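Local coordinates for 1,3-alpha-isomaltosidase (Kribbella flavida DSM 17836, PDB 5X3I), which hydrolyses the alpha-1,3-glucosidic linkages of the cyclic tetrasaccharide cyclobis-(1-6)-alpha-nigerosyl, releasing isomaltose inside the cell, at residues A142-D147 against G161-V166; R173-L178 against T257-L262. The protein carries 1 engineered substitution. One frame throughout, in Å; residues are numbered along the deposited sequence.

Contact 1: A142-D147 against G161-V166; sequences AVWTAD and GVEWLV. With SO4 (sulfate ion), chain L.
Through two reciprocal pairs of backbone hydrogen bonds, Val143 and Thr145 join edge strand 143-145 to strand 159-167 in the antiparallel sheet of the galactose mutarotase-like N-terminal domain of family 31 enzymes. Val143 N gives to Val166 O at 2.8 Å and Val166 N returns to Val143 O; Thr145 pairs likewise with Trp164, its N lying 3.0 Å from Trp164 O. Between them sits the non-hydrogen-bonded pair Trp144 and Leu165. The indole of Trp144, its CG anti to the carbonyl carbon (chi1 -73°), folds back over the neighbouring strand. Leu165 CB stands over the six-membered ring, 3.6 Å from its centroid and 5° off the normal, a CH-pi contact, while Leu165 CD1 lies over the pyrrole side, 3.6 Å from Trp144 NE1. On the other face the methyls gather: Val143 CG2 meets Val166 CG2 at 3.8 Å, joined by Thr145 CG2. Past the strand end, Thr145 OG1 accepts from Asp147 N at 2.8 Å in an ST turn. Farther back along strand 159-167, Gly161 N donates to a sulfate probably from the crystallisation liquor. The chemistry implies an edge strand fastened by its backbone that lays its own indole over the next strand, without side-chain charge pairing.

Contact 2: R173-L178 against T257-L262; sequences RGRFRL and TVEVAL
Glu259 is gripped by two arginines of the neighbouring strand, one at each carboxylate oxygen. Arg173 NH1 reaches Glu259 OE2 at 3.0 Å, on the anti side but tilted out of the carboxylate plane, while the oxygen lies almost in the guanidinium plane. Arg175 NH1 meets Glu259 OE1, also at 3.0 Å, but from above the carboxylate, the two flat groups turned 79° apart; the arginine's bend at chi3 (76°) brings NH1 there, and its NE is held by Glu163 of strand 159-167. A glutamine at Glu259 would probably leave Arg173 without this countercharge and Arg175 with Glu163 alone of its two carboxylates. On the same face, Thr257 CG2 touches Arg175 CD and lies loosely over the Arg177 guanidinium, whose NH2 is bound to Gly161 O and Glu163 OE2. The backbone ladder is antiparallel: Gly174 pairs with Val260 and Phe176 with Val258, two hydrogen bonds each. On the opposite face the Phe176 ring lies beside Val258, whose CB stands over it 3.9 Å from the centroid. Leu262 CD1 comes within 3.4 Å of Gly174 N, where the CB of any other residue would come close to the leucine methyl. Strands 159-167 and 247-252 flank the pair; on the side of the sheet carrying Phe176, that side chain packs on Val268 and Leu270 while Val258 and Val260 reach Val241, joining two sheets into a galactose mutarotase-like sandwich.

Both contacts belong to one antiparallel sheet, a worked example of how a sheet changes character from edge to interior. Contact 1 ties on the outermost strand and is the more exposed; contact 2 pairs two inner strands and buries one face against a second sheet. Strands 159-167 and 170-179 are adjacent, and Leu165 N lies 2.8 Å from Arg173 O, a probable hydrogen bond. On the shared polar face the chemistry is continuous: Glu163 OE2 forms salt bridges with Arg175 and Arg177, and Trp144 makes a cation-pi contact with Arg175. Thus Arg175 lies between two carboxylates, Glu163 and Glu259, and touches residues of both contacts.

Contact 1: A142-D147 against G161-V166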
ATOM      1  N   ALA A 142      31.799  -8.434   3.345  1.00 24.10           N
ATOM      2  CA  ALA A 142      31.071  -9.290   4.273  1.00 23.60           C
ATOM      3  C   ALA A 142      31.040 -10.734   3.803  1.00 21.86           C
ATOM      4  O   ALA A 142      31.227 -11.017   2.627  1.00 25.31           O
ATOM      5  CB  ALA A 142      29.650  -8.775   4.471  1.00 21.94           C
ATOM      6  N   VAL A 143      30.803 -11.648   4.735  1.00 22.02           N
ATOM      7  CA  VAL A 143      30.721 -13.060   4.405  1.00 21.89           C
ATOM      8  C   VAL A 143      29.595 -13.761   5.148  1.00 22.74           C
ATOM      9  O   VAL A 143      29.246 -13.391   6.266  1.00 22.71           O
ATOM     10  CB  VAL A 143      32.042 -13.807   4.728  1.00 21.27           C
ATOM     11  CG1 VAL A 143      33.214 -13.217   3.951  1.00 20.99           C
ATOM     12  CG2 VAL A 143      32.312 -13.794   6.222  1.00 19.93           C
ATOM     13  N   TRP A 144      29.060 -14.800   4.523  1.00 21.86           N
ATOM     14  CA  TRP A 144      28.068 -15.655   5.146  1.00 22.84           C
ATOM     15  C   TRP A 144      28.731 -16.794   5.908  1.00 24.13           C
ATOM     16  O   TRP A 144      29.554 -17.520   5.361  1.00 26.48           O
ATOM     17  CB  TRP A 144      27.117 -16.226   4.097  1.00 23.28           C
ATOM     18  CG  TRP A 144      26.141 -15.242   3.534  1.00 24.23           C
ATOM     19  CD1 TRP A 144      26.204 -14.634   2.322  1.00 25.10           C
ATOM     20  CD2 TRP A 144      24.945 -14.761   4.165  1.00 25.22           C
ATOM     21  NE1 TRP A 144      25.119 -13.808   2.148  1.00 25.85           N
ATOM     22  CE2 TRP A 144      24.332 -13.864   3.269  1.00 24.91           C
ATOM     23  CE3 TRP A 144      24.334 -15.003   5.399  1.00 25.69           C
ATOM     24  CZ2 TRP A 144      23.137 -13.209   3.566  1.00 23.55           C
ATOM     25  CZ3 TRP A 144      23.155 -14.349   5.696  1.00 25.96           C
ATOM     26  CH2 TRP A 144      22.567 -13.461   4.780  1.00 25.10           C
ATOM     27  N   THR A 145      28.346 -16.959   7.164  1.00 24.64           N
ATOM     28  CA  THR A 145      28.918 -17.984   8.023  1.00 24.37           C
ATOM     29  C   THR A 145      27.850 -18.575   8.923  1.00 26.82           C
ATOM     30  O   THR A 145      26.876 -17.898   9.253  1.00 25.69           O
ATOM     31  CB  THR A 145      30.042 -17.415   8.903  1.00 25.70           C
ATOM     32  OG1 THR A 145      30.487 -18.416   9.820  1.00 26.62           O
ATOM     33  CG2 THR A 145      29.550 -16.210   9.691  1.00 23.24           C
ATOM     34  N   ALA A 146      28.037 -19.826   9.331  1.00 25.34           N
ATOM     35  CA  ALA A 146      27.171 -20.431  10.339  1.00 22.44           C
ATOM     36  C   ALA A 146      27.717 -20.210  11.744  1.00 24.92           C
ATOM     37  O   ALA A 146      27.047 -20.519  12.722  1.00 30.42           O
ATOM     38  CB  ALA A 146      26.991 -21.906  10.071  1.00 30.68           C
ATOM     39  N   ASP A 147      28.929 -19.670  11.842  1.00 25.49           N
ATOM     40  CA  ASP A 147      29.543 -19.387  13.137  1.00 28.17           C
ATOM     41  C   ASP A 147      29.179 -17.985  13.640  1.00 34.60           C
ATOM     42  O   ASP A 147      29.429 -16.997  12.954  1.00 36.18           O
ATOM     43  CB  ASP A 147      31.071 -19.512  13.058  1.00 26.58           C
ATOM     44  CG  ASP A 147      31.529 -20.851  12.499  1.00 25.51           C
ATOM     45  OD1 ASP A 147      31.344 -21.866  13.187  1.00 28.13           O
ATOM     46  OD2 ASP A 147      32.081 -20.885  11.382  1.00 23.55           O
ATOM     47  N   GLY A 161      19.667 -24.559   8.781  1.00 38.82           N
ATOM     48  CA  GLY A 161      20.602 -23.815   7.960  1.00 33.72           C
ATOM     49  C   GLY A 161      20.743 -22.356   8.328  1.00 28.54           C
ATOM     50  O   GLY A 161      20.755 -21.490   7.460  1.00 31.05           O
ATOM     51  N   VAL A 162      20.853 -22.084   9.618  1.00 26.68           N
ATOM     52  CA  VAL A 162      20.996 -20.722  10.093  1.00 27.97           C
ATOM     53  C   VAL A 162      22.368 -20.167   9.743  1.00 28.92           C
ATOM     54  O   VAL A 162      23.386 -20.798  10.019  1.00 31.29           O
ATOM     55  CB  VAL A 162      20.790 -20.637  11.608  1.00 26.67           C
ATOM     56  CG1 VAL A 162      21.071 -19.240  12.106  1.00 27.51           C
ATOM     57  CG2 VAL A 162      19.380 -21.066  11.974  1.00 28.06           C
ATOM     58  N   GLU A 163      22.397 -18.989   9.134  1.00 26.83           N
ATOM     59  CA  GLU A 163      23.657 -18.324   8.847  1.00 26.64           C
ATOM     60  C   GLU A 163      23.562 -16.810   9.006  1.00 27.16           C
ATOM     61  O   GLU A 163      22.470 -16.235   9.016  1.00 26.14           O
ATOM     62  CB  GLU A 163      24.140 -18.680   7.444  1.00 26.80           C
ATOM     63  CG  GLU A 163      23.108 -18.506   6.351  1.00 31.64           C
ATOM     64  CD  GLU A 163      23.640 -18.919   4.996  1.00 33.37           C
ATOM     65  OE1 GLU A 163      24.851 -19.203   4.910  1.00 30.20           O
ATOM     66  OE2 GLU A 163      22.855 -18.963   4.021  1.00 35.54           O
ATOM     67  N   TRP A 164      24.724 -16.181   9.130  1.00 25.75           N
ATOM     68  CA  TRP A 164      24.836 -14.766   9.423  1.00 24.13           C
ATOM     69  C   TRP A 164      25.759 -14.075   8.439  1.00 24.75           C
ATOM     70  O   TRP A 164      26.808 -14.610   8.085  1.00 26.15           O
ATOM     71  CB  TRP A 164      25.348 -14.571  10.843  1.00 24.06           C
ATOM     72  CG  TRP A 164      24.574 -15.364  11.816  1.00 28.64           C
ATOM     73  CD1 TRP A 164      24.872 -16.606  12.284  1.00 30.05           C
ATOM     74  CD2 TRP A 164      23.335 -14.989  12.424  1.00 30.06           C
ATOM     75  NE1 TRP A 164      23.904 -17.026  13.159  1.00 31.63           N
ATOM     76  CE2 TRP A 164      22.948 -16.049  13.263  1.00 31.89           C
ATOM     77  CE3 TRP A 164      22.523 -13.856  12.346  1.00 28.11           C
ATOM     78  CZ2 TRP A 164      21.780 -16.013  14.017  1.00 30.64           C
ATOM     79  CZ3 TRP A 164      21.362 -13.821  13.104  1.00 28.33           C
ATOM     80  CH2 TRP A 164      21.003 -14.892  13.926  1.00 31.59           C
ATOM     81  N   LEU A 165      25.361 -12.891   7.992  1.00 24.75           N
ATOM     82  CA  LEU A 165      26.197 -12.090   7.116  1.00 23.12           C
ATOM     83  C   LEU A 165      26.998 -11.131   7.971  1.00 23.91           C
ATOM     84  O   LEU A 165      26.441 -10.224   8.590  1.00 21.83           O
ATOM     85  CB  LEU A 165      25.360 -11.327   6.095  1.00 22.31           C
ATOM     86  CG  LEU A 165      26.139 -10.491   5.075  1.00 24.54           C
ATOM     87  CD1 LEU A 165      26.949 -11.389   4.129  1.00 20.97           C
ATOM     88  CD2 LEU A 165      25.208  -9.584   4.285  1.00 24.35           C
ATOM     89  N   VAL A 166      28.311 -11.341   8.009  1.00 23.46           N
ATOM     90  CA  VAL A 166      29.161 -10.623   8.945  1.00 22.07           C
ATOM     91  C   VAL A 166      30.308  -9.909   8.245  1.00 22.55           C
ATOM     92  O   VAL A 166      30.764 -10.327   7.193  1.00 27.12           O
ATOM     93  CB  VAL A 166      29.730 -11.568  10.017  1.00 24.96           C
ATOM     94  CG1 VAL A 166      28.612 -12.332  10.686  1.00 22.70           C
ATOM     95  CG2 VAL A 166      30.727 -12.544   9.404  1.00 24.51           C
TER
HETATM   96  S   SO4 L 810      21.314 -27.401  10.136  1.00 88.73           S
HETATM   97  O1  SO4 L 810      20.281 -28.127   9.406  1.00 71.80           O
HETATM   98  O2  SO4 L 810      20.718 -26.299  10.880  1.00 64.43           O
HETATM   99  O3  SO4 L 810      21.973 -28.298  11.078  1.00 87.09           O
HETATM  100  O4  SO4 L 810      22.290 -26.888   9.183  1.00 65.10           O

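Contact 2: R173-L178 against T257-L262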
ATOM      1  N   ARG A 173      23.036  -9.270   8.572  1.00 22.43           N
ATOM      2  CA  ARG A 173      21.806  -9.998   8.265  1.00 20.82           C
ATOM      3  C   ARG A 173      21.842 -11.397   8.851  1.00 22.62           C
ATOM      4  O   ARG A 173      22.920 -11.977   9.023  1.00 21.83           O
ATOM      5  CB  ARG A 173      21.583 -10.110   6.753  1.00 21.95           C
ATOM      6  CG  ARG A 173      21.643  -8.802   5.997  1.00 22.78           C
ATOM      7  CD  ARG A 173      21.154  -8.949   4.575  1.00 19.75           C
ATOM      8  NE  ARG A 173      21.217  -7.666   3.891  1.00 23.70           N
ATOM      9  CZ  ARG A 173      20.925  -7.476   2.611  1.00 21.37           C
ATOM     10  NH1 ARG A 173      20.552  -8.483   1.845  1.00 20.95           N
ATOM     11  NH2 ARG A 173      21.020  -6.267   2.095  1.00 24.62           N
ATOM     12  N   GLY A 174      20.673 -11.906   9.223  1.00 22.08           N
ATOM     13  CA  GLY A 174      20.482 -13.327   9.428  1.00 19.64           C
ATOM     14  C   GLY A 174      19.807 -13.977   8.237  1.00 23.95           C
ATOM     15  O   GLY A 174      19.124 -13.310   7.452  1.00 25.61           O
ATOM     16  N   ARG A 175      19.960 -15.291   8.131  1.00 22.89           N
ATOM     17  CA  ARG A 175      19.300 -16.080   7.105  1.00 22.50           C
ATOM     18  C   ARG A 175      19.048 -17.503   7.603  1.00 24.65           C
ATOM     19  O   ARG A 175      19.853 -18.052   8.350  1.00 27.39           O
ATOM     20  CB  ARG A 175      20.130 -16.094   5.826  1.00 24.34           C
ATOM     21  CG  ARG A 175      19.507 -16.867   4.690  1.00 25.29           C
ATOM     22  CD  ARG A 175      19.996 -16.364   3.343  1.00 30.64           C
ATOM     23  NE  ARG A 175      21.350 -16.808   3.039  1.00 29.07           N
ATOM     24  CZ  ARG A 175      22.073 -16.343   2.027  1.00 30.57           C
ATOM     25  NH1 ARG A 175      21.579 -15.406   1.229  1.00 28.37           N
ATOM     26  NH2 ARG A 175      23.294 -16.809   1.814  1.00 28.11           N
ATOM     27  N   PHE A 176      17.927 -18.092   7.199  1.00 25.67           N
ATOM     28  CA  PHE A 176      17.595 -19.446   7.613  1.00 21.97           C
ATOM     29  C   PHE A 176      16.562 -20.082   6.699  1.00 24.25           C
ATOM     30  O   PHE A 176      16.036 -19.442   5.792  1.00 24.48           O
ATOM     31  CB  PHE A 176      17.090 -19.455   9.057  1.00 26.22           C
ATOM     32  CG  PHE A 176      15.839 -18.642   9.281  1.00 26.04           C
ATOM     33  CD1 PHE A 176      15.919 -17.297   9.598  1.00 27.22           C
ATOM     34  CD2 PHE A 176      14.588 -19.228   9.188  1.00 24.52           C
ATOM     35  CE1 PHE A 176      14.771 -16.546   9.811  1.00 24.86           C
ATOM     36  CE2 PHE A 176      13.439 -18.483   9.398  1.00 29.05           C
ATOM     37  CZ  PHE A 176      13.535 -17.137   9.707  1.00 27.08           C
ATOM     38  N   ARG A 177      16.255 -21.341   6.965  1.00 25.82           N
ATOM     39  CA  ARG A 177      15.372 -22.103   6.099  1.00 24.38           C
ATOM     40  C   ARG A 177      14.243 -22.712   6.911  1.00 27.19           C
ATOM     41  O   ARG A 177      14.467 -23.267   7.982  1.00 29.20           O
ATOM     42  CB  ARG A 177      16.131 -23.208   5.360  1.00 28.73           C
ATOM     43  CG  ARG A 177      16.945 -22.756   4.151  1.00 32.06           C
ATOM     44  CD  ARG A 177      18.291 -22.206   4.563  1.00 30.59           C
ATOM     45  NE  ARG A 177      19.137 -21.884   3.419  1.00 34.63           N
ATOM     46  CZ  ARG A 177      20.292 -21.236   3.510  1.00 38.14           C
ATOM     47  NH1 ARG A 177      20.996 -20.979   2.416  1.00 41.22           N
ATOM     48  NH2 ARG A 177      20.742 -20.831   4.691  1.00 32.97           N
ATOM     49  N   LEU A 178      13.026 -22.587   6.403  1.00 28.14           N
ATOM     50  CA  LEU A 178      11.891 -23.257   7.010  1.00 30.54           C
ATOM     51  C   LEU A 178      11.548 -24.464   6.167  1.00 27.69           C
ATOM     52  O   LEU A 178      11.460 -24.364   4.952  1.00 28.62           O
ATOM     53  CB  LEU A 178      10.687 -22.318   7.132  1.00 24.93           C
ATOM     54  CG  LEU A 178      10.826 -21.120   8.064  1.00 25.39           C
ATOM     55  CD1 LEU A 178       9.612 -20.218   7.942  1.00 25.26           C
ATOM     56  CD2 LEU A 178      10.997 -21.575   9.497  1.00 28.21           C
ATOM     57  N   THR A 257      13.524 -20.171   2.110  1.00 24.28           N
ATOM     58  CA  THR A 257      14.646 -19.421   2.650  1.00 23.30           C
ATOM     59  C   THR A 257      14.215 -18.022   3.074  1.00 22.25           C
ATOM     60  O   THR A 257      13.637 -17.288   2.282  1.00 23.36           O
ATOM     61  CB  THR A 257      15.796 -19.305   1.630  1.00 24.44           C
ATOM     62  OG1 THR A 257      16.266 -20.613   1.272  1.00 24.37           O
ATOM     63  CG2 THR A 257      16.934 -18.498   2.224  1.00 24.08           C
ATOM     64  N   VAL A 258      14.515 -17.659   4.316  1.00 23.86           N
ATOM     65  CA  VAL A 258      14.170 -16.350   4.863  1.00 22.62           C
ATOM     66  C   VAL A 258      15.410 -15.553   5.253  1.00 23.31           C
ATOM     67  O   VAL A 258      16.208 -16.004   6.070  1.00 25.18           O
ATOM     68  CB  VAL A 258      13.255 -16.479   6.105  1.00 22.39           C
ATOM     69  CG1 VAL A 258      12.890 -15.106   6.649  1.00 19.61           C
ATOM     70  CG2 VAL A 258      12.000 -17.263   5.770  1.00 19.91           C
ATOM     71  N   GLU A 259      15.557 -14.367   4.673  1.00 22.00           N
ATOM     72  CA  GLU A 259      16.675 -13.479   4.972  1.00 19.53           C
ATOM     73  C   GLU A 259      16.158 -12.230   5.681  1.00 20.69           C
ATOM     74  O   GLU A 259      15.143 -11.651   5.281  1.00 20.04           O
ATOM     75  CB  GLU A 259      17.426 -13.107   3.688  1.00 20.08           C
ATOM     76  CG  GLU A 259      18.792 -12.479   3.894  1.00 19.42           C
ATOM     77  CD  GLU A 259      19.600 -12.388   2.605  1.00 21.48           C
ATOM     78  OE1 GLU A 259      19.494 -13.290   1.753  1.00 26.62           O
ATOM     79  OE2 GLU A 259      20.334 -11.400   2.431  1.00 25.01           O
ATOM     80  N   VAL A 260      16.874 -11.822   6.721  1.00 19.88           N
ATOM     81  CA  VAL A 260      16.439 -10.778   7.628  1.00 17.53           C
ATOM     82  C   VAL A 260      17.499  -9.708   7.901  1.00 21.57           C
ATOM     83  O   VAL A 260      18.569 -10.012   8.420  1.00 21.96           O
ATOM     84  CB  VAL A 260      16.029 -11.382   8.980  1.00 16.94           C
ATOM     85  CG1 VAL A 260      15.601 -10.292   9.931  1.00 19.05           C
ATOM     86  CG2 VAL A 260      14.935 -12.413   8.787  1.00 19.80           C
ATOM     87  N   ALA A 261      17.193  -8.455   7.576  1.00 18.40           N
ATOM     88  CA  ALA A 261      18.063  -7.345   7.944  1.00 18.26           C
ATOM     89  C   ALA A 261      18.069  -7.175   9.457  1.00 18.18           C
ATOM     90  O   ALA A 261      17.032  -7.314  10.100  1.00 20.14           O
ATOM     91  CB  ALA A 261      17.623  -6.063   7.268  1.00 17.95           C
ATOM     92  N   LEU A 262      19.239  -6.878  10.016  1.00 20.16           N
ATOM     93  CA  LEU A 262      19.408  -6.791  11.461  1.00 19.02           C
ATOM     94  C   LEU A 262      19.803  -5.396  11.909  1.00 19.69           C
ATOM     95  O   LEU A 262      20.357  -4.619  11.142  1.00 21.97           O
ATOM     96  CB  LEU A 262      20.472  -7.790  11.945  1.00 19.46           C
ATOM     97  CG  LEU A 262      20.197  -9.278  11.737  1.00 19.84           C
ATOM     98  CD1 LEU A 262      21.455 -10.100  12.003  1.00 22.81           C
ATOM     99  CD2 LEU A 262      19.073  -9.728  12.647  1.00 22.41           C
TER